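Local structure of EGF family domain-containing protein (Toxoplasma gondii, 4Z81) at residues 28-33 and 43-48; 62-67 and 174-179. The protein probably acts as a surface adhesin of the apical membrane antigen 1 family, which serves host-cell invasion in apicomplexan parasites, and carries an EGF-like domain. All coordinates share one frame; numbering follows the deposited sequence.

Contact 1. Residues 28-33 and 43-48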
loop_
_atom_site.group_PDB
_atom_site.type_symbol
_atom_site.label_atom_id
_atom_site.label_comp_id
_atom_site.label_asym_id
_atom_site.label_seq_id
_atom_site.Cartn_x
_atom_site.Cartn_y
_atom_site.Cartn_z
ATOM N N LEU A 28 11.888 -2.919 -4.681
ATOM C CA LEU A 28 12.527 -2.490 -5.919
ATOM C C LEU A 28 13.179 -1.128 -5.764
ATOM O O LEU A 28 12.778 -0.314 -4.927
ATOM C CB LEU A 28 11.524 -2.479 -7.085
ATOM C CG LEU A 28 10.528 -1.334 -7.291
ATOM C CD1 LEU A 28 11.141 -0.108 -7.988
ATOM C CD2 LEU A 28 9.337 -1.831 -8.097
ATOM N N ILE A 29 14.210 -0.906 -6.570
ATOM C CA ILE A 29 14.821 0.405 -6.712
ATOM C C ILE A 29 14.870 0.745 -8.194
ATOM O O ILE A 29 15.014 -0.139 -9.039
ATOM C CB ILE A 29 16.239 0.458 -6.097
ATOM C CG1 ILE A 29 17.159 -0.569 -6.761
ATOM C CG2 ILE A 29 16.165 0.217 -4.591
ATOM C CD1 ILE A 29 18.628 -0.402 -6.410
ATOM N N TRP A 30 14.730 2.025 -8.511
ATOM C CA TRP A 30 14.822 2.461 -9.892
ATOM C C TRP A 30 16.282 2.417 -10.325
ATOM O O TRP A 30 17.175 2.846 -9.595
ATOM C CB TRP A 30 14.224 3.853 -10.048
ATOM C CG TRP A 30 12.833 3.909 -9.496
ATOM C CD1 TRP A 30 12.415 4.595 -8.394
ATOM C CD2 TRP A 30 11.684 3.217 -9.999
ATOM N NE1 TRP A 30 11.073 4.387 -8.189
ATOM C CE2 TRP A 30 10.601 3.544 -9.160
ATOM C CE3 TRP A 30 11.467 2.358 -11.082
ATOM C CZ2 TRP A 30 9.319 3.044 -9.368
ATOM C CZ3 TRP A 30 10.189 1.864 -11.292
ATOM C CH2 TRP A 30 9.133 2.205 -10.438
ATOM N N ASP A 31 16.514 1.870 -11.512
ATOM C CA ASP A 31 17.863 1.567 -11.968
ATOM C C ASP A 31 17.852 1.302 -13.471
ATOM O O ASP A 31 17.331 0.284 -13.931
ATOM C CB ASP A 31 18.416 0.358 -11.203
ATOM C CG ASP A 31 19.833 -0.007 -11.613
ATOM O OD1 ASP A 31 20.504 0.811 -12.278
ATOM O OD2 ASP A 31 20.279 -1.118 -11.253
ATOM N N LYS A 32 18.425 2.226 -14.234
ATOM C CA LYS A 32 18.447 2.108 -15.690
ATOM C C LYS A 32 19.354 0.985 -16.160
ATOM O O LYS A 32 19.337 0.614 -17.336
ATOM C CB LYS A 32 18.885 3.423 -16.323
ATOM C CG LYS A 32 17.748 4.417 -16.462
ATOM C CD LYS A 32 18.233 5.789 -16.898
ATOM C CE LYS A 32 17.088 6.633 -17.452
ATOM N NZ LYS A 32 15.813 6.442 -16.700
ATOM N N ASP A 33 20.132 0.441 -15.229
ATOM C CA ASP A 33 20.912 -0.757 -15.485
ATOM C C ASP A 33 20.201 -1.999 -14.933
ATOM O O ASP A 33 20.812 -3.064 -14.816
ATOM C CB ASP A 33 22.308 -0.656 -14.864
ATOM C CG ASP A 33 23.185 0.402 -15.524
ATOM O OD1 ASP A 33 22.934 0.758 -16.700
ATOM O OD2 ASP A 33 24.142 0.882 -14.862
ATOM N N THR A 43 5.892 4.927 -21.678
ATOM C CA THR A 43 7.105 4.975 -20.874
ATOM C C THR A 43 7.553 3.588 -20.435
ATOM O O THR A 43 6.770 2.807 -19.895
ATOM C CB THR A 43 6.904 5.853 -19.633
ATOM O OG1 THR A 43 6.403 7.131 -20.040
ATOM C CG2 THR A 43 8.215 6.033 -18.880
ATOM N N THR A 44 8.827 3.300 -20.664
ATOM C CA THR A 44 9.434 2.067 -20.201
ATOM C C THR A 44 10.189 2.332 -18.907
ATOM O O THR A 44 11.044 3.212 -18.850
ATOM C CB THR A 44 10.389 1.484 -21.252
ATOM O OG1 THR A 44 9.673 1.247 -22.467
ATOM C CG2 THR A 44 11.002 0.182 -20.762
ATOM N N TYR A 45 9.865 1.565 -17.872
ATOM C CA TYR A 45 10.527 1.689 -16.578
ATOM C C TYR A 45 11.552 0.588 -16.389
ATOM O O TYR A 45 11.329 -0.546 -16.805
ATOM C CB TYR A 45 9.496 1.645 -15.452
ATOM C CG TYR A 45 8.482 2.752 -15.540
ATOM C CD1 TYR A 45 7.391 2.654 -16.392
ATOM C CD2 TYR A 45 8.617 3.903 -14.774
ATOM C CE1 TYR A 45 6.464 3.668 -16.479
ATOM C CE2 TYR A 45 7.695 4.919 -14.853
ATOM C CZ TYR A 45 6.619 4.800 -15.707
ATOM O OH TYR A 45 5.697 5.815 -15.790
ATOM N N ARG A 46 12.671 0.928 -15.756
ATOM C CA ARG A 46 13.729 -0.036 -15.469
ATOM C C ARG A 46 13.964 -0.092 -13.965
ATOM O O ARG A 46 14.055 0.947 -13.311
ATOM C CB ARG A 46 15.026 0.344 -16.192
ATOM C CG ARG A 46 14.862 0.698 -17.664
ATOM C CD ARG A 46 14.426 -0.488 -18.504
ATOM N NE ARG A 46 15.544 -1.137 -19.190
ATOM C CZ ARG A 46 16.284 -2.120 -18.680
ATOM N NH1 ARG A 46 17.271 -2.641 -19.394
ATOM N NH2 ARG A 46 16.048 -2.587 -17.461
ATOM N N TRP A 47 14.054 -1.298 -13.412
ATOM C CA TRP A 47 14.281 -1.432 -11.981
ATOM C C TRP A 47 14.990 -2.723 -11.599
ATOM O O TRP A 47 15.084 -3.671 -12.388
ATOM C CB TRP A 47 12.950 -1.335 -11.223
ATOM C CG TRP A 47 12.061 -2.547 -11.320
ATOM C CD1 TRP A 47 12.091 -3.653 -10.518
ATOM C CD2 TRP A 47 10.997 -2.762 -12.256
ATOM N NE1 TRP A 47 11.115 -4.542 -10.901
ATOM C CE2 TRP A 47 10.429 -4.018 -11.964
ATOM C CE3 TRP A 47 10.470 -2.013 -13.313
ATOM C CZ2 TRP A 47 9.361 -4.545 -12.694
ATOM C CZ3 TRP A 47 9.412 -2.536 -14.035
ATOM C CH2 TRP A 47 8.869 -3.791 -13.723
ATOM N N THR A 48 15.500 -2.724 -10.373
ATOM C CA THR A 48 16.149 -3.882 -9.791
ATOM C C THR A 48 15.318 -4.346 -8.613
ATOM O O THR A 48 14.796 -3.536 -7.858
ATOM C CB THR A 48 17.592 -3.559 -9.335
ATOM O OG1 THR A 48 18.434 -3.415 -10.483
ATOM C CG2 THR A 48 18.155 -4.657 -8.442
#
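The carboxylate of D31 and the hydroxyl of T48 are brought together by their first torsions: D31 sends CG anti to its own nitrogen (chi1 -179°), while T48 holds OG1 beside its nitrogen and opposite the carbonyl carbon (chi1 -73°). T48 OG1 then donates to D31 OD2 at 3.0 Å, reaching the anti side of the carboxylate close to its plane. The other oxygen, OD1, accepts from D33 N at 3.0 Å from well above that plane, an Asx turn that carries the chain out of the strand. Next to this polar corner runs an antiparallel pairing. I29 and T48 form its hydrogen-bonded pair, I29 N to T48 O at 3.0 Å and T48 N to I29 O at 2.9 Å. One step on, W30 and W47 make a non-hydrogen-bonded pair whose side chains diverge, and D31 N reaches R46 O at 3.2 Å. L28 works between the two indoles: CD2 lies over a face of W47, 4.2 Å from the centroid of its five-membered ring, a CH-pi contact, while CD1 covers the centre of one face of W30. The rim of W30 meets R46 O, with CE3 3.7 Å away. R46 itself bends back so that K32 O lies over a face of its guanidinium, and its NH2 donates to G34 O. The chemistry thus divides the strand end: L28 and the tryptophans meet through apolar packing, whereas D31, with both carboxylate oxygens engaged, ties T48 to the turn that follows.

Contact 2. Residues 62-67 and 174-179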
loop_
_atom_site.group_PDB
_atom_site.type_symbol
_atom_site.label_atom_id
_atom_site.label_comp_id
_atom_site.label_asym_id
_atom_site.label_seq_id
_atom_site.Cartn_x
_atom_site.Cartn_y
_atom_site.Cartn_z
ATOM N N GLU A 62 16.330 -1.226 3.474
ATOM C CA GLU A 62 17.420 -0.301 3.768
ATOM C C GLU A 62 17.329 0.925 2.880
ATOM O O GLU A 62 17.186 0.799 1.665
ATOM C CB GLU A 62 18.781 -0.970 3.571
ATOM C CG GLU A 62 19.072 -2.105 4.535
ATOM C CD GLU A 62 20.481 -2.645 4.387
ATOM O OE1 GLU A 62 21.169 -2.256 3.419
ATOM O OE2 GLU A 62 20.901 -3.454 5.241
ATOM N N MET A 63 17.408 2.105 3.494
ATOM C CA MET A 63 17.373 3.362 2.756
ATOM C C MET A 63 18.394 3.339 1.630
ATOM O O MET A 63 19.561 3.014 1.846
ATOM C CB MET A 63 17.642 4.550 3.689
ATOM C CG MET A 63 17.834 5.882 2.968
ATOM S SD MET A 63 16.423 6.362 1.950
ATOM C CE MET A 63 15.288 6.962 3.203
ATOM N N TYR A 64 17.934 3.681 0.430
ATOM C CA TYR A 64 18.763 3.669 -0.766
ATOM C C TYR A 64 18.859 5.075 -1.333
ATOM O O TYR A 64 17.844 5.673 -1.691
ATOM C CB TYR A 64 18.176 2.708 -1.802
ATOM C CG TYR A 64 18.929 2.653 -3.111
ATOM C CD1 TYR A 64 20.039 1.834 -3.264
ATOM C CD2 TYR A 64 18.518 3.408 -4.204
ATOM C CE1 TYR A 64 20.727 1.773 -4.466
ATOM C CE2 TYR A 64 19.198 3.355 -5.406
ATOM C CZ TYR A 64 20.302 2.533 -5.531
ATOM O OH TYR A 64 20.979 2.476 -6.728
ATOM N N ASP A 65 20.076 5.608 -1.394
ATOM C CA ASP A 65 20.295 6.961 -1.896
ATOM C C ASP A 65 21.391 6.967 -2.953
ATOM O O ASP A 65 22.577 6.898 -2.636
ATOM C CB ASP A 65 20.656 7.909 -0.749
ATOM C CG ASP A 65 20.559 9.372 -1.145
ATOM O OD1 ASP A 65 20.589 9.674 -2.357
ATOM O OD2 ASP A 65 20.460 10.225 -0.240
ATOM N N SER A 66 20.973 7.070 -4.211
ATOM C CA SER A 66 21.886 7.040 -5.344
ATOM C C SER A 66 22.093 8.432 -5.930
ATOM O O SER A 66 22.404 8.578 -7.112
ATOM C CB SER A 66 21.352 6.093 -6.422
ATOM O OG SER A 66 20.061 6.488 -6.844
ATOM N N SER A 67 21.910 9.459 -5.106
ATOM C CA SER A 67 22.178 10.822 -5.540
ATOM C C SER A 67 23.674 11.087 -5.428
ATOM O O SER A 67 24.402 10.301 -4.828
ATOM C CB SER A 67 21.389 11.831 -4.705
ATOM O OG SER A 67 21.802 11.796 -3.355
ATOM N N THR A 174 21.666 13.994 -11.732
ATOM C CA THR A 174 22.745 13.058 -11.419
ATOM C C THR A 174 22.271 11.897 -10.545
ATOM O O THR A 174 22.968 10.891 -10.405
ATOM C CB THR A 174 23.910 13.769 -10.711
ATOM O OG1 THR A 174 23.416 14.497 -9.580
ATOM C CG2 THR A 174 24.601 14.726 -11.667
ATOM N N ASP A 175 21.088 12.040 -9.959
ATOM C CA ASP A 175 20.490 10.976 -9.157
ATOM C C ASP A 175 20.097 9.818 -10.068
ATOM O O ASP A 175 19.362 10.006 -11.038
ATOM C CB ASP A 175 19.272 11.507 -8.392
ATOM C CG ASP A 175 18.812 10.575 -7.283
ATOM O OD1 ASP A 175 18.901 9.340 -7.447
ATOM O OD2 ASP A 175 18.350 11.088 -6.240
ATOM N N LYS A 176 20.587 8.619 -9.762
ATOM C CA LYS A 176 20.356 7.473 -10.636
ATOM C C LYS A 176 18.910 6.985 -10.588
ATOM O O LYS A 176 18.501 6.189 -11.432
ATOM C CB LYS A 176 21.302 6.324 -10.279
ATOM C CG LYS A 176 22.775 6.626 -10.567
ATOM C CD LYS A 176 23.664 5.393 -10.433
ATOM C CE LYS A 176 23.474 4.705 -9.089
ATOM N NZ LYS A 176 24.528 3.694 -8.795
ATOM N N GLU A 177 18.139 7.458 -9.608
ATOM C CA GLU A 177 16.720 7.115 -9.527
ATOM C C GLU A 177 15.855 8.175 -10.200
ATOM O O GLU A 177 14.668 7.954 -10.439
ATOM C CB GLU A 177 16.285 6.934 -8.071
ATOM C CG GLU A 177 16.774 5.639 -7.447
ATOM C CD GLU A 177 15.952 5.226 -6.247
ATOM O OE1 GLU A 177 16.008 5.931 -5.222
ATOM O OE2 GLU A 177 15.245 4.196 -6.332
ATOM N N PHE A 178 16.449 9.325 -10.504
ATOM C CA PHE A 178 15.731 10.396 -11.183
ATOM C C PHE A 178 15.722 10.163 -12.690
ATOM O O PHE A 178 16.680 9.635 -13.250
ATOM C CB PHE A 178 16.358 11.755 -10.864
ATOM C CG PHE A 178 15.590 12.925 -11.418
ATOM C CD1 PHE A 178 14.580 13.524 -10.677
ATOM C CD2 PHE A 178 15.879 13.430 -12.676
ATOM C CE1 PHE A 178 13.874 14.602 -11.184
ATOM C CE2 PHE A 178 15.175 14.507 -13.188
ATOM C CZ PHE A 178 14.172 15.093 -12.442
ATOM N N ASP A 179 14.623 10.543 -13.332
ATOM C CA ASP A 179 14.507 10.493 -14.784
ATOM C C ASP A 179 13.730 11.710 -15.272
ATOM O O ASP A 179 12.624 11.980 -14.801
ATOM C CB ASP A 179 13.819 9.205 -15.235
ATOM C CG ASP A 179 13.653 9.130 -16.741
ATOM O OD1 ASP A 179 14.581 8.644 -17.420
ATOM O OD2 ASP A 179 12.597 9.563 -17.248
HETATM O O HOH W 1 15.459 4.991 -2.865
#
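Two Asx turns meet where S66 touches D175, each in an irregular loop, and the second of them opens a type I beta turn from D175 to F178. S66 places OG between its backbone nitrogen and carbonyl carbon (chi1 58°), from where it donates to D175 OD1 at 3.1 Å, nearly along the C-O axis. The same oxygen takes E177 N at 3.0 Å from the opposite face of the carboxylate, so a single atom both shapes the turn and joins the loops. The turn is closed by F178 N to D175 O at 3.0 Å. A backbone bond runs alongside, K176 N to S66 O at 3.2 Å. On the other loop, D65 OD1 is gripped by S67 OG at 2.6 Å and by S67 N at 3.1 Å, both from one face, which fixes the bend leading into S67. E177 extends past the hydroxyl of S66 until its carboxylate comes to the edge of the Y64 ring, the two planes 82° apart. A water donates to Y64 O at 2.7 Å and to E177 OE1 at 2.6 Å, bridging the segments beside that edge. R276 pairs with D65, D175 and E177 and probably offsets the crowding of these acids, while H264 bonds D175 and H335 bonds E177. Y64 and E177 lie against I29 of strand 27-30, Y64 also meets M90 of strand 89-91, and F178 packs on Y168 and M172 of helix 165-172.

In the fold
Contacts 1 and 2 lie side by side, their centres about 11 Å apart. Both are partly buried, contact 1 more so: five of its nine touching residues are buried, against two of seven in contact 2. In contact 1 regular strand pairing sets the register and buried indoles add apolar packing. Contact 2 lacks regular structure, and acid-centred turns, one backbone bond and a bridging water join loops more than a hundred residues apart. The two touch directly: E177 OE2 probably accepts from W30 N, a backbone donor on the edge strand 27-30. K32 and D179 add a salt bridge, so two polar links tie the 174-179 loop to strand 27-30 and the turn after it.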